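Local coordinates for protein ATP-dependent RNA helicase HrpB (Escherichia coli, PDB 6EUD) that hydrolyses ATP to ADP and phosphate as a DExH-box NTPase of the DEAH/RHA helicase group that also binds single-stranded RNA, at residues Gly777-Arg780 and Glu781-Glu785; Asp770-Asp773 and Phe774-Ala778; Leu457-Ala460 and Phe461-Gln465; Val428-Asn432 and Asp433-Ala437; Leu143-Gln147 and Gly148-Asp152. All coordinates share one frame; numbering follows the deposited sequence.

Contact 1: residues Gly777-Arg780 and Glu781-Glu785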
# COMPACT_ATOMS: atom_id res chain seq x y z
N GLY A 777 -36.95 -30.21 34.39
CA GLY A 777 -35.91 -31.21 34.38
C GLY A 777 -35.28 -31.51 35.73
O GLY A 777 -35.88 -32.19 36.57
N ALA A 778 -34.08 -30.98 35.95
CA ALA A 778 -33.28 -31.31 37.13
C ALA A 778 -33.89 -30.80 38.44
O ALA A 778 -33.42 -31.17 39.51
CB ALA A 778 -31.88 -30.76 36.97
N TYR A 779 -34.93 -29.97 38.35
CA TYR A 779 -35.55 -29.44 39.57
C TYR A 779 -36.13 -30.54 40.46
O TYR A 779 -36.04 -30.43 41.68
CB TYR A 779 -36.65 -28.43 39.25
CG TYR A 779 -37.40 -27.96 40.49
CD1 TYR A 779 -36.86 -26.99 41.34
CD2 TYR A 779 -38.64 -28.50 40.82
CE1 TYR A 779 -37.54 -26.57 42.48
CE2 TYR A 779 -39.33 -28.08 41.96
CZ TYR A 779 -38.78 -27.11 42.78
OH TYR A 779 -39.47 -26.71 43.91
N ARG A 780 -36.72 -31.58 39.88
CA ARG A 780 -37.38 -32.59 40.71
C ARG A 780 -36.36 -33.35 41.55
O ARG A 780 -36.70 -33.92 42.59
CB ARG A 780 -38.20 -33.56 39.85
CG ARG A 780 -37.81 -33.56 38.40
CD ARG A 780 -38.25 -34.81 37.65
NE ARG A 780 -37.77 -34.77 36.27
CZ ARG A 780 -38.01 -35.70 35.35
NH1 ARG A 780 -38.73 -36.78 35.67
NH2 ARG A 780 -37.53 -35.57 34.13
N GLU A 781 -35.10 -33.34 41.12
CA GLU A 781 -34.04 -33.98 41.88
C GLU A 781 -33.43 -33.02 42.90
O GLU A 781 -32.91 -33.43 43.93
CB GLU A 781 -32.98 -34.53 40.94
CG GLU A 781 -33.51 -35.58 39.95
CD GLU A 781 -34.47 -36.59 40.59
OE1 GLU A 781 -34.18 -37.10 41.70
OE2 GLU A 781 -35.52 -36.90 39.97
N VAL A 782 -33.50 -31.72 42.60
CA VAL A 782 -33.08 -30.68 43.52
C VAL A 782 -34.12 -30.47 44.63
O VAL A 782 -33.78 -30.23 45.79
CB VAL A 782 -32.82 -29.35 42.78
CG1 VAL A 782 -32.39 -28.24 43.74
CG2 VAL A 782 -31.76 -29.57 41.71
N GLN A 783 -35.39 -30.61 44.27
CA GLN A 783 -36.50 -30.45 45.20
C GLN A 783 -36.47 -31.48 46.33
O GLN A 783 -36.87 -31.19 47.45
CB GLN A 783 -37.84 -30.57 44.47
CG GLN A 783 -39.05 -30.41 45.37
CD GLN A 783 -40.35 -30.69 44.66
OE1 GLN A 783 -40.37 -31.35 43.62
NE2 GLN A 783 -41.44 -30.17 45.20
N LYS A 784 -36.00 -32.68 46.03
CA LYS A 784 -35.99 -33.71 47.05
C LYS A 784 -34.86 -33.45 48.05
O LYS A 784 -35.02 -33.71 49.24
CB LYS A 784 -35.89 -35.11 46.43
CG LYS A 784 -34.50 -35.55 46.00
CD LYS A 784 -34.49 -37.02 45.62
CE LYS A 784 -33.08 -37.50 45.32
NZ LYS A 784 -33.04 -38.94 44.95
N GLU A 785 -33.73 -32.91 47.58
CA GLU A 785 -32.62 -32.63 48.49
C GLU A 785 -32.88 -31.36 49.29
O GLU A 785 -32.39 -31.20 50.42
CB GLU A 785 -31.29 -32.51 47.75
CG GLU A 785 -30.09 -32.50 48.70
CD GLU A 785 -28.75 -32.40 47.99
OE1 GLU A 785 -28.09 -31.34 48.09
OE2 GLU A 785 -28.35 -33.39 47.34
O HOH W 1 -39.42 -33.67 42.87

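Contact 2: residues Asp770-Asp773 and Phe774-Ala778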
# COMPACT_ATOMS: atom_id res chain seq x y z
N ASP A 770 -31.44 -21.92 30.81
CA ASP A 770 -32.73 -22.37 30.32
C ASP A 770 -33.60 -22.71 31.53
O ASP A 770 -33.89 -23.88 31.79
CB ASP A 770 -32.59 -23.60 29.41
CG ASP A 770 -31.57 -23.40 28.30
OD1 ASP A 770 -31.95 -22.92 27.22
OD2 ASP A 770 -30.39 -23.75 28.50
N LEU A 771 -33.98 -21.68 32.29
CA LEU A 771 -34.74 -21.85 33.52
C LEU A 771 -35.97 -22.73 33.33
O LEU A 771 -36.26 -23.57 34.18
CB LEU A 771 -35.15 -20.49 34.10
CG LEU A 771 -36.05 -20.46 35.33
CD1 LEU A 771 -35.41 -21.12 36.56
CD2 LEU A 771 -36.44 -19.02 35.62
N SER A 772 -36.66 -22.55 32.20
CA SER A 772 -37.84 -23.36 31.87
C SER A 772 -37.53 -24.86 31.81
O SER A 772 -38.29 -25.68 32.32
CB SER A 772 -38.43 -22.90 30.54
OG SER A 772 -39.64 -23.58 30.27
N ASP A 773 -36.40 -25.21 31.19
CA ASP A 773 -35.95 -26.60 31.19
C ASP A 773 -35.61 -27.10 32.59
O ASP A 773 -35.74 -28.29 32.88
CB ASP A 773 -34.72 -26.78 30.30
CG ASP A 773 -35.05 -26.72 28.84
OD1 ASP A 773 -36.25 -26.79 28.51
OD2 ASP A 773 -34.11 -26.61 28.02
N PHE A 774 -35.15 -26.20 33.44
CA PHE A 774 -34.72 -26.61 34.76
C PHE A 774 -35.91 -27.02 35.64
O PHE A 774 -35.90 -28.08 36.26
CB PHE A 774 -33.92 -25.51 35.45
CG PHE A 774 -33.64 -25.80 36.88
CD1 PHE A 774 -32.69 -26.76 37.23
CD2 PHE A 774 -34.35 -25.16 37.88
CE1 PHE A 774 -32.44 -27.05 38.57
CE2 PHE A 774 -34.11 -25.45 39.22
CZ PHE A 774 -33.15 -26.40 39.56
N TRP A 775 -36.93 -26.17 35.67
CA TRP A 775 -38.16 -26.49 36.38
C TRP A 775 -38.72 -27.86 35.97
O TRP A 775 -39.12 -28.65 36.82
CB TRP A 775 -39.23 -25.41 36.13
CG TRP A 775 -38.98 -24.02 36.69
CD1 TRP A 775 -39.36 -22.84 36.11
CD2 TRP A 775 -38.33 -23.65 37.93
NE1 TRP A 775 -38.99 -21.78 36.89
CE2 TRP A 775 -38.36 -22.24 38.02
CE3 TRP A 775 -37.71 -24.38 38.96
CZ2 TRP A 775 -37.81 -21.54 39.10
CZ3 TRP A 775 -37.17 -23.68 40.03
CH2 TRP A 775 -37.22 -22.28 40.09
N LYS A 776 -38.75 -28.14 34.67
CA LYS A 776 -39.25 -29.42 34.16
C LYS A 776 -38.23 -30.55 34.30
O LYS A 776 -38.60 -31.72 34.33
CB LYS A 776 -39.66 -29.28 32.69
CG LYS A 776 -40.81 -28.32 32.44
CD LYS A 776 -40.93 -27.98 30.96
CE LYS A 776 -42.13 -27.07 30.69
NZ LYS A 776 -43.45 -27.77 30.87
N GLY A 777 -36.95 -30.21 34.39
CA GLY A 777 -35.91 -31.21 34.38
C GLY A 777 -35.28 -31.51 35.73
O GLY A 777 -35.88 -32.19 36.57
N ALA A 778 -34.08 -30.98 35.95
CA ALA A 778 -33.28 -31.31 37.13
C ALA A 778 -33.89 -30.80 38.44
O ALA A 778 -33.42 -31.17 39.51
CB ALA A 778 -31.88 -30.76 36.97

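Contact 3: residues Leu457-Ala460 and Phe461-Gln465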
# COMPACT_ATOMS: atom_id res chain seq x y z
N LEU A 457 24.86 14.23 -0.74
CA LEU A 457 23.98 14.95 -1.67
C LEU A 457 24.58 16.32 -2.04
O LEU A 457 24.30 16.87 -3.11
CB LEU A 457 22.60 15.13 -1.05
CG LEU A 457 21.60 15.99 -1.82
CD1 LEU A 457 21.18 15.36 -3.14
CD2 LEU A 457 20.39 16.31 -0.96
N GLY A 458 25.43 16.86 -1.17
CA GLY A 458 26.13 18.10 -1.44
C GLY A 458 27.15 17.94 -2.55
O GLY A 458 27.49 18.89 -3.26
N VAL A 459 27.66 16.73 -2.72
CA VAL A 459 28.59 16.47 -3.81
C VAL A 459 27.84 16.50 -5.14
O VAL A 459 28.25 17.20 -6.06
CB VAL A 459 29.33 15.12 -3.65
CG1 VAL A 459 29.87 14.68 -4.98
CG2 VAL A 459 30.46 15.25 -2.62
N ALA A 460 26.73 15.76 -5.24
CA ALA A 460 25.96 15.75 -6.48
C ALA A 460 25.49 17.17 -6.84
O ALA A 460 25.56 17.59 -8.01
CB ALA A 460 24.78 14.80 -6.35
N PHE A 461 25.06 17.91 -5.82
CA PHE A 461 24.59 19.28 -5.99
C PHE A 461 25.64 20.18 -6.65
O PHE A 461 25.30 21.00 -7.49
CB PHE A 461 24.19 19.87 -4.64
CG PHE A 461 23.60 21.26 -4.72
CD1 PHE A 461 24.41 22.39 -4.59
CD2 PHE A 461 22.23 21.43 -4.89
CE1 PHE A 461 23.86 23.66 -4.66
CE2 PHE A 461 21.68 22.69 -4.96
CZ PHE A 461 22.49 23.81 -4.84
N SER A 462 26.90 20.01 -6.27
CA SER A 462 27.96 20.84 -6.80
C SER A 462 28.33 20.43 -8.22
O SER A 462 29.03 21.16 -8.90
CB SER A 462 29.21 20.76 -5.92
OG SER A 462 29.88 19.54 -6.19
N ARG A 463 27.89 19.26 -8.67
CA ARG A 463 28.19 18.83 -10.03
C ARG A 463 27.27 19.55 -10.97
O ARG A 463 26.12 19.80 -10.63
CB ARG A 463 28.04 17.33 -10.21
CG ARG A 463 28.83 16.54 -9.21
CD ARG A 463 28.93 15.12 -9.68
NE ARG A 463 29.59 14.29 -8.68
CZ ARG A 463 30.90 14.29 -8.47
NH1 ARG A 463 31.70 15.07 -9.18
NH2 ARG A 463 31.41 13.50 -7.53
N ASN A 464 27.75 19.92 -12.15
CA ASN A 464 26.92 20.69 -13.04
C ASN A 464 26.58 19.81 -14.25
O ASN A 464 26.86 20.13 -15.39
CB ASN A 464 27.63 22.00 -13.41
CG ASN A 464 26.72 22.95 -14.11
OD1 ASN A 464 25.56 22.65 -14.27
ND2 ASN A 464 27.24 24.09 -14.55
N GLN A 465 25.99 18.65 -13.95
CA GLN A 465 25.59 17.71 -14.98
C GLN A 465 24.48 18.30 -15.85
O GLN A 465 23.51 18.83 -15.33
CB GLN A 465 25.13 16.40 -14.33
CG GLN A 465 24.31 15.50 -15.20
CD GLN A 465 23.90 14.24 -14.47
OE1 GLN A 465 24.53 13.81 -13.49
NE2 GLN A 465 22.81 13.64 -14.92

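Contact 4: residues Val428-Asn432 and Asp433-Ala437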
# COMPACT_ATOMS: atom_id res chain seq x y z
N VAL A 428 7.82 24.36 -3.99
CA VAL A 428 6.79 25.34 -3.67
C VAL A 428 7.09 26.03 -2.33
O VAL A 428 6.64 27.13 -2.08
CB VAL A 428 5.37 24.63 -3.66
CG1 VAL A 428 4.28 25.51 -3.11
CG2 VAL A 428 4.97 24.23 -5.06
N SER A 429 7.88 25.40 -1.48
CA SER A 429 8.24 26.00 -0.19
C SER A 429 9.41 27.01 -0.30
O SER A 429 9.71 27.74 0.65
CB SER A 429 8.59 24.91 0.84
OG SER A 429 9.87 24.33 0.59
N ALA A 430 10.07 27.04 -1.45
CA ALA A 430 11.11 28.03 -1.70
C ALA A 430 10.53 29.45 -1.55
O ALA A 430 9.50 29.76 -2.14
CB ALA A 430 11.73 27.83 -3.08
N LYS A 431 11.19 30.29 -0.76
CA LYS A 431 10.67 31.63 -0.44
C LYS A 431 11.16 32.70 -1.40
O LYS A 431 10.60 33.78 -1.46
CB LYS A 431 11.04 32.03 0.99
CG LYS A 431 10.29 31.28 2.07
CD LYS A 431 8.82 31.64 2.06
CE LYS A 431 8.05 30.97 3.19
NZ LYS A 431 6.62 31.41 3.24
N ASN A 432 12.22 32.40 -2.15
CA ASN A 432 12.72 33.30 -3.18
C ASN A 432 13.33 32.49 -4.33
O ASN A 432 13.42 31.26 -4.28
CB ASN A 432 13.76 34.26 -2.62
CG ASN A 432 14.88 33.53 -1.94
OD1 ASN A 432 15.63 32.80 -2.59
ND2 ASN A 432 14.99 33.69 -0.62
N ASP A 433 13.78 33.21 -5.36
CA ASP A 433 14.23 32.58 -6.58
C ASP A 433 15.56 31.84 -6.41
O ASP A 433 15.85 30.92 -7.16
CB ASP A 433 14.31 33.62 -7.69
CG ASP A 433 12.95 34.27 -7.98
OD1 ASP A 433 11.92 33.75 -7.47
OD2 ASP A 433 12.90 35.28 -8.72
N ASP A 434 16.34 32.19 -5.39
CA ASP A 434 17.59 31.48 -5.12
C ASP A 434 17.29 30.15 -4.44
O ASP A 434 17.87 29.12 -4.77
CB ASP A 434 18.53 32.35 -4.27
CG ASP A 434 19.14 33.52 -5.08
OD1 ASP A 434 19.03 33.54 -6.33
OD2 ASP A 434 19.76 34.42 -4.48
N GLU A 435 16.37 30.17 -3.48
CA GLU A 435 15.87 28.94 -2.88
C GLU A 435 15.18 28.10 -3.94
O GLU A 435 15.28 26.87 -3.93
CB GLU A 435 14.90 29.23 -1.73
CG GLU A 435 15.59 29.70 -0.45
CD GLU A 435 14.66 29.85 0.74
OE1 GLU A 435 13.44 29.57 0.62
OE2 GLU A 435 15.15 30.28 1.81
N ALA A 436 14.50 28.76 -4.87
CA ALA A 436 13.84 28.03 -5.95
C ALA A 436 14.85 27.24 -6.79
O ALA A 436 14.69 26.02 -6.97
CB ALA A 436 13.04 28.96 -6.82
N ALA A 437 15.88 27.92 -7.30
CA ALA A 437 16.91 27.28 -8.13
C ALA A 437 17.61 26.15 -7.35
O ALA A 437 17.94 25.11 -7.92
CB ALA A 437 17.92 28.30 -8.61

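Contact 5: residues Leu143-Gln147 and Gly148-Asp152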
# COMPACT_ATOMS: atom_id res chain seq x y z
N LEU A 143 -12.24 7.30 -18.43
CA LEU A 143 -13.61 6.85 -18.23
C LEU A 143 -14.47 7.98 -17.61
O LEU A 143 -15.69 8.00 -17.76
CB LEU A 143 -13.64 5.61 -17.35
CG LEU A 143 -13.14 4.31 -18.00
CD1 LEU A 143 -13.16 3.12 -17.02
CD2 LEU A 143 -13.95 4.01 -19.24
N ASP A 144 -13.82 8.92 -16.92
CA ASP A 144 -14.56 10.04 -16.37
C ASP A 144 -14.77 11.12 -17.42
O ASP A 144 -15.84 11.74 -17.47
CB ASP A 144 -13.86 10.62 -15.15
CG ASP A 144 -14.43 10.09 -13.86
OD1 ASP A 144 -15.16 9.07 -13.90
OD2 ASP A 144 -14.19 10.71 -12.81
N VAL A 145 -13.76 11.34 -18.27
CA VAL A 145 -13.91 12.24 -19.41
C VAL A 145 -15.06 11.78 -20.30
O VAL A 145 -15.80 12.60 -20.86
CB VAL A 145 -12.63 12.31 -20.25
CG1 VAL A 145 -12.85 13.22 -21.45
CG2 VAL A 145 -11.44 12.77 -19.40
N GLN A 146 -15.23 10.46 -20.43
CA GLN A 146 -16.27 9.88 -21.27
C GLN A 146 -17.68 9.94 -20.68
O GLN A 146 -18.66 9.73 -21.40
CB GLN A 146 -15.94 8.42 -21.57
CG GLN A 146 -14.89 8.21 -22.64
CD GLN A 146 -14.54 6.76 -22.78
OE1 GLN A 146 -14.31 6.07 -21.78
NE2 GLN A 146 -14.53 6.26 -24.01
N GLN A 147 -17.78 10.19 -19.38
CA GLN A 147 -19.07 10.32 -18.72
C GLN A 147 -19.49 11.79 -18.63
O GLN A 147 -20.60 12.08 -18.17
CB GLN A 147 -19.04 9.66 -17.33
CG GLN A 147 -18.90 8.13 -17.36
CD GLN A 147 -18.80 7.51 -15.97
OE1 GLN A 147 -19.81 7.24 -15.32
NE2 GLN A 147 -17.57 7.29 -15.51
N GLY A 148 -18.62 12.71 -19.06
CA GLY A 148 -18.93 14.13 -19.13
C GLY A 148 -19.58 14.50 -20.46
O GLY A 148 -20.54 13.85 -20.88
N LEU A 149 -19.08 15.54 -21.12
CA LEU A 149 -19.55 15.83 -22.47
C LEU A 149 -19.03 14.83 -23.49
O LEU A 149 -19.73 14.45 -24.43
CB LEU A 149 -19.16 17.23 -22.93
CG LEU A 149 -20.10 18.37 -22.58
CD1 LEU A 149 -21.54 18.03 -23.02
CD2 LEU A 149 -20.03 18.60 -21.10
N ARG A 150 -17.78 14.42 -23.30
CA ARG A 150 -17.09 13.65 -24.32
C ARG A 150 -17.61 12.23 -24.47
O ARG A 150 -16.90 11.27 -24.19
CB ARG A 150 -15.59 13.64 -24.03
CG ARG A 150 -14.92 15.03 -24.07
CD ARG A 150 -15.12 15.73 -25.42
NE ARG A 150 -15.05 14.78 -26.53
CZ ARG A 150 -13.92 14.31 -27.05
NH1 ARG A 150 -12.74 14.68 -26.56
NH2 ARG A 150 -13.96 13.45 -28.06
N ASP A 151 -18.86 12.09 -24.93
CA ASP A 151 -19.44 10.78 -25.19
C ASP A 151 -19.11 10.30 -26.61
O ASP A 151 -19.64 9.30 -27.09
CB ASP A 151 -20.97 10.79 -24.97
CG ASP A 151 -21.70 11.77 -25.88
OD1 ASP A 151 -21.08 12.72 -26.40
OD2 ASP A 151 -22.92 11.58 -26.09
N ASP A 152 -18.21 11.04 -27.26
CA ASP A 152 -17.74 10.75 -28.61
C ASP A 152 -16.31 10.26 -28.58
O ASP A 152 -15.80 9.70 -29.56
CB ASP A 152 -17.81 12.01 -29.47
CG ASP A 152 -16.85 13.07 -28.98
OD1 ASP A 152 -17.14 13.72 -27.95
OD2 ASP A 152 -15.77 13.22 -29.59
O HOH W 2 -21.30 11.10 -21.66

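Contact 1: residues Gly777-Arg780 and Glu781-Glu785
The ring of Y779 takes Q783 on one of its faces: CB of Q783 stands 4.2 Å from the ring centroid, displaced toward the rim, in a CH-pi contact between residues one helical turn apart. Beyond it the amide of Q783 follows the ring obliquely, with its plane turned 34° from that of the phenol and OE1 lying 3.8 Å from Y779 CE2. The same ring meets W775 edge-to-face. For the guanidinium of R780, the edge is what counts: G777 O lies in its plane there and accepts from R780 NE at 3.2 Å.

This is the early part of helix 779-789; G777, just upstream, is the first residue to leave the preceding helix. A778 O receives two backbone donors, V782 N in the carbonyl plane at 3.1 Å and E781 N well above that plane, while Q783 N reaches Y779 O at 2.7 Å. Q783 carries CG anti to the backbone N (chi1 -180°) and runs on extended, which takes its amide out past the phenol. Its NE2 bonds to W795 O and D797 OD1, and Y779 OH to P796 O, tying the helix to the chain that follows it. A water donates to Q783 OE1 at 2.6 Å and also to R780 O. With an alanine in place of Q783, W795 O and the D797 carboxylate would probably lose a donor and the water one of its two acceptors. On the exposed side K784 NZ makes a long salt bridge with E781 OE1.

Contact 2: residues Asp770-Asp773 and Phe774-Ala778
L771 lays its CD1 methyl over one face of the W775 indole, and this is where the contact is tight. CD1 stands 3.3 Å above the ring plane, offset toward the rim, and comes 3.5 Å from W775 CE2; the branch carbon CG follows, 3.6 Å from W775 NE1. The leucine turns CG away from its own backbone N (chi1 175°), which swings the methyl toward the indole one turn ahead. Between the two side chains the backbone is well joined, W775 N giving a nearly straight bond to L771 O at 3.1 Å. The indole NH points elsewhere, to E740 O. Were W775 an alanine, E740 O would probably lose that donor and L771 CD1 the surface it rests on, leaving a gap beside P799 and A800.

The other side of the turn is looser and faces solvent. S772 OG approaches K776 CE no nearer than 4.3 Å, the bond from K776 N to S772 O is weak, and the side chains of D770, D773 and K776 are exposed. G777 N gives a weak, bent bond to D773 O just where the chain leaves helical geometry.

Helix 771-776 sets L771 and F774 against a sheet: L771 touches L755 and F774 touches L757 on strand 751-758, and F774 also reaches Q766 on strand 764-768, while W775 packs on the loop residues P799 and A800; helix 779-789 comes next in the chain.

Contact 3: residues Leu457-Ala460 and Phe461-Gln465
Where helix 457-462 gives way to loop, V459 O collects the donors of S462 and R463. The hydroxyl of S462 gives it a bond of 2.9 Å from OG, 17° out of the carbonyl plane, while the backbone N atoms of S462 and R463 add only weak bonds. The serine reaches back because its OG sits between its own backbone N and carbonyl carbon (chi1 77°).

R463 runs alongside V459, the two side chains pointing the same way. Its extended carbon chain first passes the carbonyl, CG lying 3.3 Å from V459 O, and the guanidinium then meets the methyl group, NH2 standing 3.2 Å from V459 CG1. V459 O also lies over one face of that guanidinium, a position from which the charge could further polarise the carbonyl. R463 N finds its stronger bond in A460 O, at 2.9 Å, though it comes from well above the carbonyl plane. Just upstream the bonding is regularly helical, F461 N bonding to L457 O at 3.0 Å.

The opposite chemistry lies on the buried side. L457 and F461 both pack on I442 of helix 433-447 and on helix 491-498, through L495 and I491 respectively; F461 also meets T438. After R463 has left helical geometry, the chain runs through N464 to Q465, the N-cap position of helix 466-479. A carbonyl shared between donors three and four residues ahead, with a serine hydroxyl also turned back on it, is typical of the C-terminal end of a helix, here in a helix-to-helix connection.

Contact 4: residues Val428-Asn432 and Asp433-Ala437
N432 and E435 set their side chains at about a right angle, the amide and carboxylate planes 49° apart, and each serves a different part of the backbone. The asparagine caps helix 433-447. Its OD1 takes E435 N in a straight bond of 2.9 Å, tilted 30° from the amide carbonyl plane, and D434 N in a weaker, bent one. To get there CG is tucked between its own backbone N and carbonyl carbon (chi1 55°), which folds OD1 over the first turn. N432 O meanwhile accepts A436 N at 2.8 Å.

E435 points back out of that turn, its chain extended beyond CG, and lies side by side with K431, both chains heading the same way. What it grips is not the lysine ammonium but the backbone: K431 N donates to E435 OE1 at 2.7 Å, almost straight, meeting the anti side of the carboxylate. In a capping box the glutamate would return to the N-H of the cap residue; here it reaches the residue before. A430 fills the inner angle, its CB 3.7 Å from E435 CB and 3.4 Å from A436 N, so that the link from helix 421-429 is drawn against the new helix.

Beyond the turn D434 OD1 bonds to E485 N, and A436 packs on L476 and L479 of helix 466-479. The early N-H groups of the helix are thus supplied by N432 through OD1 and O, and the carboxylates of D433, D434 and E435, all in the first turn of the helix, would probably be stabilised as anions by the helix dipole.

Contact 5: residues Leu143-Gln147 and Gly148-Asp152
V145 O is met by two groups of 148-152: G148 N gives it a weak hydrogen bond of 3.3 Å, and R150 CB comes equally near. The same arginine lies alongside V145, its CB and CG both against V145 CG1 at 3.8 Å. A second backbone approach joins the next pair, Q146 CA directing its hydrogen at R150 O in a C-H...O contact of 3.3 Å. One water donates to both Q146 O and G148 O at 3.0 Å, bridging these two carbonyls across the bend.

V145 to G148 form a type I beta turn at the C-terminal end of helix 133-145, the helix that follows the DEFH box in the ATP-binding domain. R150 is then the centre of an inverse gamma turn, and the chain goes on to strand 154-159 of the domain's central sheet.

The chain of R150 is bent at chi2 and chi3 (-57° and -38°), curling the guanidinium round to D152. NE reaches OD1 of D152 at 2.7 Å, in the guanidinium plane and on the syn side of the carboxylate; the partner bond from NH2 to OD2 is modelled too short to be trusted in detail. NH1 and NH2 also bond to E116 O and V120 O, which holds the loop to the start of strand 120-125. Q146 carries its amide to P24 O and L153 O through NE2. On the exposed side Q147 folds back, NE2 bonding to L143 O at 3.0 Å.

In the fold
Contacts 1 and 2 share G777 and A778 and belong to consecutive helices at the far end of the chain, their centres about 10 Å apart; there, aromatic rings pack against aliphatic groups. Contacts 3 and 4, on the opposite side of the chain's centre from that pair, lie about 18 Å apart, centre to centre, in one helical region: contact 4 starts helix 433-447 with an asparagine cap and a glutamate that reaches back to the backbone, whereas contact 3 ends a helix that packs on it. Contact 5, in the ATP-binding domain, is a surface turn dominated by charges and amides. The other four are partly buried, each with an apolar side turned inward and polar groups outward.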